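Local structure of succinate-semialdehyde dehydrogenase (NAD(P)(+)) (Marinobacter aquaeolei, 3RH9) at residues G258-F263 against A293-V298; S418-A423 against G438-N443. The protein probably oxidises succinate semialdehyde to succinate with NAD+ or NADP+ as electron acceptor. All coordinates share one frame; numbering follows the deposited sequence.

Contact 1: residues G258-F263 against A293-V298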
# COMPACT_ATOMS: atom_id res chain seq x y z
N GLY A 258 14.96 -5.18 -2.88
CA GLY A 258 16.25 -5.52 -2.29
C GLY A 258 16.29 -5.46 -0.77
O GLY A 258 15.40 -4.90 -0.12
N GLY A 259 17.33 -6.06 -0.19
CA GLY A 259 17.55 -5.97 1.24
C GLY A 259 19.03 -5.97 1.54
O GLY A 259 19.83 -6.21 0.65
N ASN A 260 19.39 -5.71 2.80
CA ASN A 260 20.78 -5.77 3.25
C ASN A 260 20.76 -6.31 4.67
O ASN A 260 20.96 -5.57 5.64
CB ASN A 260 21.42 -4.37 3.21
CG ASN A 260 22.93 -4.41 3.36
OD1 ASN A 260 23.46 -5.15 4.16
ND2 ASN A 260 23.62 -3.57 2.60
N ALA A 261 20.51 -7.61 4.78
CA ALA A 261 20.26 -8.23 6.08
C ALA A 261 21.47 -8.27 7.01
O ALA A 261 22.54 -8.77 6.64
CB ALA A 261 19.67 -9.64 5.89
N PRO A 262 21.31 -7.74 8.23
CA PRO A 262 22.30 -7.81 9.30
C PRO A 262 22.02 -9.05 10.13
O PRO A 262 20.89 -9.25 10.55
CB PRO A 262 22.00 -6.57 10.13
CG PRO A 262 20.69 -6.03 9.62
CD PRO A 262 20.12 -7.01 8.67
N PHE A 263 23.04 -9.88 10.35
CA PHE A 263 22.92 -11.09 11.16
C PHE A 263 23.81 -10.88 12.38
O PHE A 263 25.03 -10.89 12.26
CB PHE A 263 23.40 -12.27 10.33
CG PHE A 263 23.27 -13.61 11.01
CD1 PHE A 263 24.18 -14.01 11.98
CD2 PHE A 263 22.29 -14.50 10.61
CE1 PHE A 263 24.07 -15.26 12.59
CE2 PHE A 263 22.19 -15.76 11.22
CZ PHE A 263 23.08 -16.13 12.21
N ALA A 293 21.90 -13.55 5.08
CA ALA A 293 22.68 -12.60 5.86
C ALA A 293 23.61 -11.90 4.88
O ALA A 293 24.17 -12.55 3.99
CB ALA A 293 23.46 -13.30 6.95
N ASN A 294 23.75 -10.59 5.00
CA ASN A 294 24.67 -9.87 4.14
C ASN A 294 25.79 -9.23 4.97
O ASN A 294 26.93 -9.15 4.53
CB ASN A 294 23.94 -8.83 3.29
CG ASN A 294 24.82 -8.24 2.21
OD1 ASN A 294 25.15 -7.06 2.24
ND2 ASN A 294 25.22 -9.07 1.28
N ARG A 295 25.43 -8.80 6.17
CA ARG A 295 26.39 -8.25 7.12
C ARG A 295 26.33 -9.07 8.40
O ARG A 295 25.27 -9.16 9.03
CB ARG A 295 26.07 -6.78 7.39
CG ARG A 295 26.44 -5.88 6.25
CD ARG A 295 25.88 -4.51 6.44
NE ARG A 295 24.43 -4.56 6.59
CZ ARG A 295 23.72 -3.65 7.25
NH1 ARG A 295 24.35 -2.63 7.81
NH2 ARG A 295 22.40 -3.77 7.36
N ILE A 296 27.43 -9.70 8.78
CA ILE A 296 27.46 -10.48 10.01
C ILE A 296 28.15 -9.68 11.10
O ILE A 296 29.36 -9.50 11.07
CB ILE A 296 28.15 -11.86 9.84
CG1 ILE A 296 27.33 -12.80 8.96
CG2 ILE A 296 28.34 -12.51 11.19
CD1 ILE A 296 27.36 -12.46 7.52
N PHE A 297 27.37 -9.17 12.04
CA PHE A 297 27.93 -8.42 13.14
C PHE A 297 28.25 -9.36 14.30
O PHE A 297 27.36 -10.03 14.82
CB PHE A 297 26.97 -7.33 13.59
CG PHE A 297 26.83 -6.19 12.62
CD1 PHE A 297 25.84 -6.21 11.65
CD2 PHE A 297 27.69 -5.11 12.68
CE1 PHE A 297 25.70 -5.16 10.76
CE2 PHE A 297 27.56 -4.06 11.79
CZ PHE A 297 26.56 -4.09 10.83
N VAL A 298 29.51 -9.40 14.70
CA VAL A 298 29.91 -10.24 15.82
C VAL A 298 30.59 -9.45 16.94
O VAL A 298 31.43 -8.57 16.69
CB VAL A 298 30.79 -11.39 15.37
CG1 VAL A 298 31.17 -12.25 16.57
CG2 VAL A 298 30.06 -12.22 14.35
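P262 and F263 run parallel to R295 and I296 as neighbouring strands, F263 N donating to R295 O at 2.7 Å and F297 N to F263 O at 2.9 Å. This is the strand pairing of a beta-alpha-beta crossover, in which helix 271-283 carries the chain from one strand to the next. Where the pairing begins, A261 O accepts two backbone donors, N294 N at 2.7 Å and R295 N at 2.9 Å. Proline suits position 262, where it has no N-H to give. On its face of the sheet, the CG of P262 lies 3.6 Å from NH2 of R295, and its CB meets the edge of the F297 ring. On the other face, CB of F263 rests 3.5 Å from CB of A293, where a methyl is enough to meet the base of the ring; both residues also touch L278 of the crossover helix. With CG anti to the backbone N (chi1 -177°), the F263 ring leads away from 293-298. R295, its chain bent at chi3, reaches across N260 at about a right angle, the amide and guanidinium planes 77° apart. Backbone carbonyls suit this buried guanidinium: NH2 bonds both N260 O and G409 O, and Y385 adds a cation-pi contact. NE makes a weak bond to N260 OD1, whereas NH2 gives a straighter one to N260 O, 2.9 Å away at the guanidinium edge and in its plane.

Contact 2: residues S418-A423 against G438-N443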
# COMPACT_ATOMS: atom_id res chain seq x y z
N SER A 418 16.50 -9.54 9.00
CA SER A 418 17.53 -9.29 10.01
C SER A 418 17.51 -10.41 11.06
O SER A 418 16.52 -11.12 11.20
CB SER A 418 17.33 -7.93 10.68
OG SER A 418 15.99 -7.76 11.09
N TYR A 419 18.61 -10.59 11.78
CA TYR A 419 18.69 -11.70 12.72
C TYR A 419 19.53 -11.33 13.92
O TYR A 419 20.55 -10.65 13.78
CB TYR A 419 19.29 -12.93 12.05
CG TYR A 419 18.64 -13.24 10.75
CD1 TYR A 419 17.52 -14.06 10.69
CD2 TYR A 419 19.12 -12.68 9.57
CE1 TYR A 419 16.91 -14.34 9.48
CE2 TYR A 419 18.50 -12.95 8.36
CZ TYR A 419 17.41 -13.78 8.33
OH TYR A 419 16.82 -14.05 7.14
N VAL A 420 19.10 -11.77 15.09
CA VAL A 420 19.84 -11.48 16.30
C VAL A 420 19.93 -12.69 17.21
O VAL A 420 18.92 -13.36 17.48
CB VAL A 420 19.23 -10.30 17.05
CG1 VAL A 420 17.81 -10.64 17.50
CG2 VAL A 420 20.12 -9.89 18.22
N PHE A 421 21.15 -12.99 17.67
CA PHE A 421 21.37 -14.08 18.60
C PHE A 421 21.88 -13.54 19.91
O PHE A 421 22.82 -12.75 19.93
CB PHE A 421 22.37 -15.09 18.05
CG PHE A 421 21.82 -15.92 16.93
CD1 PHE A 421 21.56 -15.35 15.69
CD2 PHE A 421 21.56 -17.26 17.11
CE1 PHE A 421 21.06 -16.12 14.66
CE2 PHE A 421 21.06 -18.03 16.08
CZ PHE A 421 20.81 -17.46 14.86
N THR A 422 21.27 -13.97 21.00
CA THR A 422 21.63 -13.46 22.31
C THR A 422 20.89 -14.24 23.38
O THR A 422 19.70 -14.50 23.26
CB THR A 422 21.31 -11.94 22.40
OG1 THR A 422 21.75 -11.41 23.66
CG2 THR A 422 19.82 -11.69 22.24
N ALA A 423 21.61 -14.63 24.42
CA ALA A 423 21.00 -15.36 25.53
C ALA A 423 20.09 -14.44 26.32
O ALA A 423 19.19 -14.89 27.03
CB ALA A 423 22.08 -15.97 26.44
N GLY A 438 11.37 -5.91 8.26
CA GLY A 438 10.10 -6.59 8.26
C GLY A 438 10.19 -7.94 8.90
O GLY A 438 9.19 -8.48 9.34
N HIS A 439 11.40 -8.49 8.96
CA HIS A 439 11.59 -9.84 9.47
C HIS A 439 12.84 -9.88 10.35
O HIS A 439 13.93 -9.52 9.90
CB HIS A 439 11.67 -10.85 8.31
CG HIS A 439 11.83 -12.28 8.74
ND1 HIS A 439 13.05 -12.85 9.02
CD2 HIS A 439 10.91 -13.27 8.88
CE1 HIS A 439 12.89 -14.12 9.34
NE2 HIS A 439 11.60 -14.41 9.26
N VAL A 440 12.67 -10.29 11.60
CA VAL A 440 13.78 -10.44 12.54
C VAL A 440 13.79 -11.84 13.16
O VAL A 440 12.90 -12.22 13.91
CB VAL A 440 13.72 -9.42 13.71
CG1 VAL A 440 14.97 -9.56 14.58
CG2 VAL A 440 13.56 -8.00 13.21
N GLY A 441 14.83 -12.60 12.83
CA GLY A 441 15.05 -13.88 13.47
C GLY A 441 15.54 -13.67 14.89
O GLY A 441 16.51 -12.94 15.12
N TRP A 442 14.84 -14.29 15.83
CA TRP A 442 15.28 -14.35 17.20
C TRP A 442 15.94 -15.71 17.48
O TRP A 442 15.28 -16.75 17.49
CB TRP A 442 14.07 -14.10 18.11
CG TRP A 442 14.40 -13.99 19.55
CD1 TRP A 442 15.61 -14.25 20.14
CD2 TRP A 442 13.51 -13.63 20.61
NE1 TRP A 442 15.53 -14.05 21.50
CE2 TRP A 442 14.25 -13.67 21.82
CE3 TRP A 442 12.16 -13.26 20.66
CZ2 TRP A 442 13.68 -13.37 23.06
CZ3 TRP A 442 11.59 -12.96 21.89
CH2 TRP A 442 12.35 -13.01 23.07
N ASN A 443 17.25 -15.71 17.67
CA ASN A 443 18.03 -16.95 17.80
C ASN A 443 17.67 -17.99 16.75
O ASN A 443 17.71 -19.19 17.01
CB ASN A 443 17.97 -17.54 19.22
CG ASN A 443 18.84 -16.76 20.23
OD1 ASN A 443 18.37 -16.41 21.31
ND2 ASN A 443 20.09 -16.47 19.86
O HOH W 1 16.88 -14.60 24.30
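F421 turns the face of its ring to N443, whose CA stands 3.8 Å from the ring centroid and 21° off the normal, a CH-pi contact where strand 439-442 gives way to a loop. CG lies beside the backbone N (chi1 -72°), which swings the ring back toward the neighbouring segment. A flat ring suits this place, since one face receives N443 CA while F263 and, on helix 271-283, A274 and N277 also meet the side chain. Were F421 replaced by an alanine, N443 CA would probably lose the ring face it rests on, and a gap would be likely between this loop and helix 271-283.

Y419 lies on the same sheet, beside G441. Its CD1 comes 3.7 Å from G441 CA, and a side chain on G441 would run into the ring, so glycine fits. Farther out, CE1 of Y419 meets CE1 of H439 at 4.0 Å, the two rings being obliquely turned with their planes 67° apart, while the Y419 hydroxyl bonds V291 O. On the other face sit S418, V420, V440 and W442, with V420 CG1 and V440 CG1 in apolar contact. The small serine turns its OG to H439 O, 3.0 Å away; that carbonyl also takes a weak bond from S418 N. The backbones pair in parallel, V420 N reaching G441 O at 2.8 Å. Beyond them, a water accepts from W442 NE1 and donates to T422 O.

G438, V440 and W442 make backbone hydrogen bonds to the second subunit, and W442 meets R482 of that subunit in a cation-pi contact. The chemistry thus implies a pair packed by side chains on both faces, while the outer backbone edge of 439-442 is left to bond the second subunit.

Contacts 1 and 2 follow one another along the chain, each the strand pairing of a beta-alpha-beta unit, and their centres lie 11 Å apart in the same mixed sheet. Strands 262-265 and 417-421 are neighbours, so the order across the sheet runs 295-299, 262-265, 417-421, 439-442. Helix 271-283 spans the first unit and helix 425-434 the second. The two contacts join through P262 O and Y419 N, a probable hydrogen bond, and through the packed rings of F263 and F421. As adjoining parts of one sheet they are consistent with the catalytic domain of the aldehyde dehydrogenase fold, which here also carries subunit contacts through strand 439-442.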